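Local coordinates for uncharacterized rhodanese-related protein TVG0868615 (PDB 3GK5) that is of unknown function but contains a rhodanese-like domain, the part present here, and may take part in sulfur transfer, at residues A8-Y12 with W92-P98; K56-I61 with N81-V85. All coordinates share one frame; numbering follows the deposited sequence.

Contact 1 (A8-Y12 with W92-P98); sequences AADLY and WIEEGYP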
loop_
_atom_site.group_PDB
_atom_site.type_symbol
_atom_site.label_atom_id
_atom_site.label_comp_id
_atom_site.label_asym_id
_atom_site.label_seq_id
_atom_site.Cartn_x
_atom_site.Cartn_y
_atom_site.Cartn_z
ATOM N N ALA A 8 10.113 1.085 -5.206
ATOM C CA ALA A 8 9.137 1.896 -5.934
ATOM C C ALA A 8 9.188 1.569 -7.423
ATOM O O ALA A 8 8.162 1.322 -8.053
ATOM C CB ALA A 8 9.421 3.373 -5.723
ATOM N N ALA A 9 10.393 1.573 -7.977
ATOM C CA ALA A 9 10.580 1.280 -9.387
ATOM C C ALA A 9 9.997 -0.083 -9.712
ATOM O O ALA A 9 9.377 -0.268 -10.762
ATOM C CB ALA A 9 12.063 1.322 -9.744
ATOM N N ASP A 10 10.199 -1.034 -8.806
ATOM C CA ASP A 10 9.683 -2.388 -8.985
ATOM C C ASP A 10 8.165 -2.360 -9.074
ATOM O O ASP A 10 7.577 -2.897 -10.016
ATOM C CB ASP A 10 10.103 -3.275 -7.809
ATOM C CG ASP A 10 11.569 -3.654 -7.850
ATOM O OD1 ASP A 10 12.133 -3.934 -6.767
ATOM O OD2 ASP A 10 12.151 -3.688 -8.961
ATOM N N LEU A 11 7.533 -1.738 -8.081
ATOM C CA LEU A 11 6.078 -1.645 -8.055
ATOM C C LEU A 11 5.526 -1.042 -9.341
ATOM O O LEU A 11 4.633 -1.612 -9.958
ATOM C CB LEU A 11 5.605 -0.809 -6.857
ATOM C CG LEU A 11 4.096 -0.531 -6.748
ATOM C CD1 LEU A 11 3.296 -1.812 -6.909
ATOM C CD2 LEU A 11 3.800 0.100 -5.397
ATOM N N TYR A 12 6.060 0.107 -9.737
ATOM C CA TYR A 12 5.597 0.786 -10.940
ATOM C C TYR A 12 5.734 -0.068 -12.192
ATOM O O TYR A 12 4.843 -0.078 -13.038
ATOM C CB TYR A 12 6.347 2.106 -11.119
ATOM C CG TYR A 12 5.962 2.877 -12.359
ATOM C CD1 TYR A 12 6.771 2.853 -13.500
ATOM C CD2 TYR A 12 4.789 3.637 -12.396
ATOM C CE1 TYR A 12 6.421 3.570 -14.648
ATOM C CE2 TYR A 12 4.429 4.354 -13.538
ATOM C CZ TYR A 12 5.251 4.318 -14.658
ATOM O OH TYR A 12 4.899 5.037 -15.780
ATOM N N TRP A 92 7.867 7.268 -3.543
ATOM C CA TRP A 92 7.219 7.103 -4.837
ATOM C C TRP A 92 7.160 8.424 -5.608
ATOM O O TRP A 92 7.431 8.465 -6.808
ATOM C CB TRP A 92 5.816 6.528 -4.613
ATOM C CG TRP A 92 4.911 6.580 -5.787
ATOM C CD1 TRP A 92 4.189 7.655 -6.223
ATOM C CD2 TRP A 92 4.601 5.502 -6.674
ATOM N NE1 TRP A 92 3.445 7.313 -7.325
ATOM C CE2 TRP A 92 3.681 5.997 -7.625
ATOM C CE3 TRP A 92 5.015 4.165 -6.760
ATOM C CZ2 TRP A 92 3.162 5.203 -8.648
ATOM C CZ3 TRP A 92 4.502 3.374 -7.778
ATOM C CH2 TRP A 92 3.582 3.899 -8.714
ATOM N N ILE A 93 6.812 9.497 -4.902
ATOM C CA ILE A 93 6.714 10.829 -5.494
ATOM C C ILE A 93 8.092 11.438 -5.748
ATOM O O ILE A 93 8.329 12.046 -6.796
ATOM C CB ILE A 93 5.892 11.772 -4.581
ATOM C CG1 ILE A 93 4.432 11.301 -4.563
ATOM C CG2 ILE A 93 6.016 13.227 -5.050
ATOM C CD1 ILE A 93 3.518 12.148 -3.717
ATOM N N GLU A 94 9.001 11.264 -4.794
ATOM C CA GLU A 94 10.355 11.795 -4.932
ATOM C C GLU A 94 11.003 11.244 -6.195
ATOM O O GLU A 94 11.771 11.939 -6.854
ATOM C CB GLU A 94 11.218 11.412 -3.724
ATOM C CG GLU A 94 10.769 11.996 -2.393
ATOM C CD GLU A 94 10.930 13.504 -2.323
ATOM O OE1 GLU A 94 10.228 14.218 -3.075
ATOM O OE2 GLU A 94 11.764 13.973 -1.518
ATOM N N GLU A 95 10.691 9.992 -6.522
ATOM C CA GLU A 95 11.258 9.355 -7.701
ATOM C C GLU A 95 10.522 9.740 -8.975
ATOM O O GLU A 95 10.834 9.242 -10.056
ATOM C CB GLU A 95 11.252 7.837 -7.549
ATOM C CG GLU A 95 12.628 7.241 -7.331
ATOM C CD GLU A 95 13.030 7.197 -5.878
ATOM O OE1 GLU A 95 14.232 7.008 -5.601
ATOM O OE2 GLU A 95 12.151 7.335 -5.004
ATOM N N GLY A 96 9.541 10.626 -8.845
ATOM C CA GLY A 96 8.795 11.070 -10.008
ATOM C C GLY A 96 7.837 10.040 -10.574
ATOM O O GLY A 96 7.905 9.690 -11.747
ATOM N N TYR A 97 6.935 9.540 -9.744
ATOM C CA TYR A 97 5.980 8.565 -10.225
ATOM C C TYR A 97 4.569 9.127 -10.214
ATOM O O TYR A 97 4.209 9.933 -9.359
ATOM C CB TYR A 97 6.088 7.284 -9.413
ATOM C CG TYR A 97 7.291 6.445 -9.794
ATOM C CD1 TYR A 97 8.234 6.067 -8.839
ATOM C CD2 TYR A 97 7.464 5.997 -11.102
ATOM C CE1 TYR A 97 9.316 5.255 -9.176
ATOM C CE2 TYR A 97 8.541 5.185 -11.451
ATOM C CZ TYR A 97 9.457 4.815 -10.484
ATOM O OH TYR A 97 10.486 3.970 -10.820
ATOM N N PRO A 98 3.749 8.708 -11.180
ATOM C CA PRO A 98 2.366 9.162 -11.318
ATOM C C PRO A 98 1.486 8.984 -10.083
ATOM O O PRO A 98 1.405 7.902 -9.487
ATOM C CB PRO A 98 1.865 8.367 -12.516
ATOM C CG PRO A 98 2.622 7.087 -12.402
ATOM C CD PRO A 98 4.014 7.571 -12.078
#
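The indole N-H of Trp92, whose six-membered ring meets Leu11 and Tyr12, turns back on its own segment: NE1 donates to the backbone O of Pro98 at 3.0 Å. The acceptor lies in the indole plane, but seen from Pro98 the donor stands well above the carbonyl plane, and the bond is bent to 140°. It ties the ring to the chain beyond the helix and so limits its rotation. At the far end of the indole, CH2 comes within 3.9 Å of CD2 at the edge of the Tyr12 ring, the two side chains crossing nearly at right angles, while CZ3 reaches CG of Leu11.

Tyr12 has CG anti to its backbone nitrogen (chi1 179°), which sends its ring from helix 8-13 across to Tyr97 and Pro98. CE2 of Tyr97 sits over one face of the Tyr12 ring, 3.6 Å from CD1, and the two planes are inclined at 32°. In return, CB of Tyr12 makes a CH-pi contact over a face of Tyr97. Pro98 CG closes in on Tyr12 CE2 at 3.5 Å. Tyr97 CE1, across the ring from CE2, lies 3.9 Å from Ala8 CB. Helix 88-94 ends in a Schellman motif at Gly96, and the chain just after it, Tyr97 and Pro98, packs on helix 8-13 at the edge of this alpha/beta rhodanese-like fold.

Contact 2 (K56-I61 with N81-V85); sequences KKYAVI and NIVDV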
loop_
_atom_site.group_PDB
_atom_site.type_symbol
_atom_site.label_atom_id
_atom_site.label_comp_id
_atom_site.label_asym_id
_atom_site.label_seq_id
_atom_site.Cartn_x
_atom_site.Cartn_y
_atom_site.Cartn_z
ATOM N N LYS A 56 -5.184 -12.069 -4.548
ATOM C CA LYS A 56 -4.526 -10.873 -5.041
ATOM C C LYS A 56 -3.177 -10.668 -4.400
ATOM O O LYS A 56 -2.906 -11.188 -3.320
ATOM C CB LYS A 56 -5.388 -9.637 -4.799
ATOM C CG LYS A 56 -6.557 -9.535 -5.735
ATOM C CD LYS A 56 -7.423 -8.366 -5.365
ATOM C CE LYS A 56 -8.712 -8.373 -6.155
ATOM N NZ LYS A 56 -9.699 -7.462 -5.505
ATOM N N LYS A 57 -2.332 -9.915 -5.095
ATOM C CA LYS A 57 -0.988 -9.581 -4.636
ATOM C C LYS A 57 -1.047 -8.111 -4.237
ATOM O O LYS A 57 -1.107 -7.232 -5.091
ATOM C CB LYS A 57 0.006 -9.775 -5.781
ATOM C CG LYS A 57 1.449 -9.416 -5.466
ATOM C CD LYS A 57 2.143 -10.520 -4.692
ATOM C CE LYS A 57 3.560 -10.785 -5.223
ATOM N NZ LYS A 57 4.542 -9.702 -4.895
ATOM N N TYR A 58 -1.035 -7.845 -2.938
ATOM C CA TYR A 58 -1.116 -6.473 -2.460
ATOM C C TYR A 58 0.219 -5.798 -2.178
ATOM O O TYR A 58 1.179 -6.431 -1.735
ATOM C CB TYR A 58 -1.974 -6.405 -1.194
ATOM C CG TYR A 58 -3.435 -6.741 -1.407
ATOM C CD1 TYR A 58 -3.936 -8.016 -1.117
ATOM C CD2 TYR A 58 -4.323 -5.777 -1.880
ATOM C CE1 TYR A 58 -5.288 -8.312 -1.289
ATOM C CE2 TYR A 58 -5.669 -6.061 -2.056
ATOM C CZ TYR A 58 -6.147 -7.321 -1.762
ATOM O OH TYR A 58 -7.480 -7.583 -1.947
ATOM N N ALA A 59 0.255 -4.498 -2.443
ATOM C CA ALA A 59 1.429 -3.674 -2.193
ATOM C C ALA A 59 0.968 -2.635 -1.163
ATOM O O ALA A 59 0.226 -1.703 -1.491
ATOM C CB ALA A 59 1.892 -2.991 -3.497
ATOM N N VAL A 60 1.395 -2.807 0.084
ATOM C CA VAL A 60 0.984 -1.909 1.159
ATOM C C VAL A 60 1.842 -0.672 1.206
ATOM O O VAL A 60 3.054 -0.742 1.408
ATOM C CB VAL A 60 1.059 -2.588 2.530
ATOM C CG1 VAL A 60 0.288 -1.769 3.544
ATOM C CG2 VAL A 60 0.525 -3.989 2.440
ATOM N N ILE A 61 1.201 0.470 1.028
ATOM C CA ILE A 61 1.931 1.709 1.020
ATOM C C ILE A 61 1.573 2.593 2.186
ATOM O O ILE A 61 0.469 2.552 2.717
ATOM C CB ILE A 61 1.694 2.466 -0.278
ATOM C CG1 ILE A 61 2.770 3.547 -0.448
ATOM C CG2 ILE A 61 0.304 3.051 -0.271
ATOM C CD1 ILE A 61 3.165 3.790 -1.911
ATOM N N ASN A 81 -1.143 -12.546 0.495
ATOM C CA ASN A 81 -0.004 -12.272 -0.353
ATOM C C ASN A 81 0.153 -10.752 -0.466
ATOM O O ASN A 81 -0.371 -10.134 -1.398
ATOM C CB ASN A 81 -0.244 -12.906 -1.720
ATOM C CG ASN A 81 0.910 -12.713 -2.655
ATOM O OD1 ASN A 81 2.042 -12.498 -2.222
ATOM N ND2 ASN A 81 0.641 -12.805 -3.954
ATOM N N ILE A 82 0.853 -10.161 0.507
ATOM C CA ILE A 82 1.091 -8.718 0.533
ATOM C C ILE A 82 2.570 -8.411 0.692
ATOM O O ILE A 82 3.328 -9.222 1.215
ATOM C CB ILE A 82 0.334 -8.002 1.694
ATOM C CG1 ILE A 82 1.147 -8.071 2.990
ATOM C CG2 ILE A 82 -1.042 -8.627 1.894
ATOM C CD1 ILE A 82 1.341 -9.461 3.549
ATOM N N VAL A 83 2.972 -7.228 0.239
ATOM C CA VAL A 83 4.356 -6.786 0.323
ATOM C C VAL A 83 4.383 -5.348 0.831
ATOM O O VAL A 83 3.406 -4.624 0.674
ATOM C CB VAL A 83 5.011 -6.825 -1.055
ATOM C CG1 VAL A 83 5.066 -8.260 -1.567
ATOM C CG2 VAL A 83 4.216 -5.952 -2.008
ATOM N N ASP A 84 5.494 -4.936 1.434
ATOM C CA ASP A 84 5.632 -3.574 1.958
ATOM C C ASP A 84 6.350 -2.707 0.921
ATOM O O ASP A 84 7.303 -3.160 0.286
ATOM C CB ASP A 84 6.425 -3.606 3.280
ATOM C CG ASP A 84 6.549 -2.240 3.937
ATOM O OD1 ASP A 84 5.539 -1.502 3.980
ATOM O OD2 ASP A 84 7.652 -1.904 4.435
ATOM N N VAL A 85 5.885 -1.475 0.735
ATOM C CA VAL A 85 6.510 -0.570 -0.228
ATOM C C VAL A 85 7.514 0.359 0.465
ATOM O O VAL A 85 7.145 1.209 1.285
ATOM C CB VAL A 85 5.459 0.304 -0.964
ATOM C CG1 VAL A 85 6.149 1.211 -1.972
ATOM C CG2 VAL A 85 4.430 -0.566 -1.652
HETATM O O HOH W 1 -3.903 -12.081 -0.820
#
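Val83 lays CG2 against the neighbouring strand, 3.6 Å from CA of Ala59. Its CG1 stands anti to the carbonyl carbon (chi1 -64°) and faces Lys57, which leaves CG2 between the backbone nitrogen and carbonyl carbon. On the same face of the sheet, CB of Ala59 touches CG2 of both Val83 and Val85. On the other face, Tyr58 CB meets Ile82 CG2 at 3.9 Å, and Val60 runs alongside Ile82, pointing the same way; helix 66-76 covers Val60 and Ile82 through Val72.

Four backbone bonds join the parallel strands in alternating direction. Tyr58 N gives to Asn81 O and Val83 N to Tyr58 O, both at 2.8 Å; Val60 N then gives to Val83 O, with an N-H...O angle of 166°, and Val85 N returns to Val60 O at 3.0 Å. A water bridges Lys56 O and Asn81 N, carrying the pairing one step past the direct bonds.

The chain of Lys57 is bent at three torsions, bringing NZ to 3.7 Å from Val83 CG1 and to a hydrogen bond with the Tyr18 hydroxyl. An alanine here would drop that amine, and is likely to leave Tyr18 OH without this partner and one flank of Val83 uncovered. Buried Asp84 is also anchored beyond the strands, OD1 by Ser68 and OD2 by Tyr3. The pairing thus rests on main-chain bonds within an aliphatic core, while the polar ends of Lys57 and Asp84 find their hydrogen bonds outside the pair.

Overall arrangement
Contact 2 lies about 6 Å from the centre of the chain, in the middle of the five-stranded parallel sheet, whereas contact 1 sits farther out, about 13 Å from it; their own centres are about 15 Å apart. Leu11 joins them: its CD2 packs 3.9 Å from CG2 of Val85 and its CD1 3.9 Å from CB of Ala59, so helix 8-13 rests on the sheet face bearing Ala59. Strand 82-85 runs on to helix 88-94, and contact 2 is nested within the loop that contact 1 closes. In rhodaneses the catalytic loop follows the strand equivalent to 58-61, which contact 2 pairs with strand 82-85.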